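Local coordinates for protein putative carbohydrate-active enzyme (Uncultured organism, PDB 5WH8) that probably hydrolyses O-glycosidic bonds in cellulose-like polysaccharides, through this glycosyl hydrolase family 5 module of a longer, multi-modular protein, at residues L193-P198 with I227-A232. Sequence-based numbering, arbitrary orientation.
With EDO (1,2-ethanediol), chain C.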
# COMPACT_ATOMS: atom_id res chain seq x y z
N LEU A 193 -7.11 13.08 -13.61
CA LEU A 193 -8.48 13.57 -13.46
C LEU A 193 -8.77 13.99 -12.03
O LEU A 193 -9.47 14.97 -11.80
CB LEU A 193 -9.47 12.49 -13.92
CG LEU A 193 -9.29 12.02 -15.35
CD1 LEU A 193 -10.37 11.02 -15.75
CD2 LEU A 193 -9.23 13.19 -16.32
N ALA A 194 -8.22 13.27 -11.05
CA ALA A 194 -8.32 13.72 -9.67
C ALA A 194 -7.69 15.12 -9.49
O ALA A 194 -8.19 15.95 -8.71
CB ALA A 194 -7.66 12.71 -8.75
N ALA A 195 -6.62 15.36 -10.23
CA ALA A 195 -5.88 16.63 -10.14
C ALA A 195 -6.70 17.82 -10.61
O ALA A 195 -6.33 18.97 -10.31
CB ALA A 195 -4.62 16.54 -10.94
N GLN A 196 -7.78 17.57 -11.34
CA GLN A 196 -8.65 18.66 -11.81
C GLN A 196 -9.57 19.19 -10.70
O GLN A 196 -10.09 20.30 -10.79
CB GLN A 196 -9.50 18.22 -13.02
CG GLN A 196 -8.72 17.56 -14.15
CD GLN A 196 -7.63 18.45 -14.74
OE1 GLN A 196 -7.87 19.62 -15.06
NE2 GLN A 196 -6.43 17.90 -14.90
N ASP A 197 -9.77 18.39 -9.65
CA ASP A 197 -10.67 18.74 -8.56
C ASP A 197 -10.23 18.00 -7.29
O ASP A 197 -10.92 17.12 -6.83
CB ASP A 197 -12.10 18.37 -8.93
CG ASP A 197 -13.14 18.88 -7.93
OD1 ASP A 197 -12.85 19.80 -7.13
OD2 ASP A 197 -14.27 18.36 -7.96
N PRO A 198 -9.05 18.37 -6.74
CA PRO A 198 -8.53 17.58 -5.61
C PRO A 198 -9.30 17.75 -4.31
O PRO A 198 -10.05 18.72 -4.12
CB PRO A 198 -7.09 18.10 -5.45
CG PRO A 198 -7.02 19.36 -6.19
CD PRO A 198 -8.11 19.38 -7.22
N ILE A 227 1.30 15.24 -10.94
CA ILE A 227 2.42 15.82 -10.23
C ILE A 227 2.57 17.32 -10.54
O ILE A 227 2.76 18.13 -9.63
CB ILE A 227 3.73 15.09 -10.57
CG1 ILE A 227 3.66 13.63 -10.09
CG2 ILE A 227 4.95 15.84 -9.94
CD1 ILE A 227 4.80 12.76 -10.62
N ASN A 228 2.46 17.68 -11.81
CA ASN A 228 2.60 19.08 -12.20
C ASN A 228 1.49 19.95 -11.63
O ASN A 228 1.70 21.15 -11.37
CB ASN A 228 2.66 19.19 -13.72
CG ASN A 228 3.97 18.66 -14.29
OD1 ASN A 228 4.99 18.54 -13.59
ND2 ASN A 228 3.97 18.37 -15.57
N LYS A 229 0.32 19.35 -11.40
CA LYS A 229 -0.80 20.04 -10.77
C LYS A 229 -0.81 19.96 -9.23
O LYS A 229 -1.77 20.40 -8.59
CB LYS A 229 -2.11 19.49 -11.33
CG LYS A 229 -2.28 19.86 -12.82
CD LYS A 229 -3.64 19.47 -13.36
CE LYS A 229 -4.76 20.32 -12.77
NZ LYS A 229 -4.62 21.77 -13.10
N GLY A 230 0.24 19.39 -8.65
CA GLY A 230 0.49 19.46 -7.22
C GLY A 230 0.10 18.27 -6.37
O GLY A 230 0.11 18.41 -5.14
N LEU A 231 -0.23 17.13 -6.97
CA LEU A 231 -0.60 15.93 -6.18
C LEU A 231 0.62 15.07 -5.82
O LEU A 231 1.56 14.93 -6.59
CB LEU A 231 -1.60 15.04 -6.93
CG LEU A 231 -2.92 15.66 -7.38
CD1 LEU A 231 -3.93 14.60 -7.71
CD2 LEU A 231 -3.47 16.61 -6.35
N ALA A 232 0.58 14.53 -4.61
CA ALA A 232 1.58 13.58 -4.12
C ALA A 232 1.06 12.18 -4.43
O ALA A 232 -0.05 11.84 -4.02
CB ALA A 232 1.79 13.75 -2.62
C1 EDO C . -0.78 17.47 -2.24
O1 EDO C . -0.20 17.30 -0.95
C2 EDO C . -1.96 16.51 -2.38
O2 EDO C . -1.48 15.19 -2.68
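At the N-terminal end of the (beta/alpha)8 barrel of this family 5 module, A195, in the type I turn A194-D197 at the end of helix 191-194, and P198 just beyond it pack on K229 and L231, in the Schellman motif that ends helix 217-228 and leads into strand 233-239. G230 is the C' residue of that motif: its N hydrogen-bonds to I227 O at 3.0 Å, and its positive phi (99°) suits glycine, since a CB there would press on the carbonyl O of K229. The chain thus turns off the helix and brings the L231 side chain against A195 and P198. Its branched end gives one methyl to each: CD1 of L231 lies 3.7 Å from A195 CA, and CD2 meets P198 CB at 4.0 Å; Y206 touches both L231 and P198. A195 is small enough for the backbones to come close, its CB 3.9 Å from K229 CB. K229, though exposed, packs through its methylenes: bends at chi3 (69°) and chi4 (62°) curl its end, and it crosses the Q196 side chain at about a right angle. Q196 NE2 is hydrogen-bonded to D192 O and lies 3.6 Å from K229 CD. The methylene CE of K229 sits 3.2 Å from A195 O.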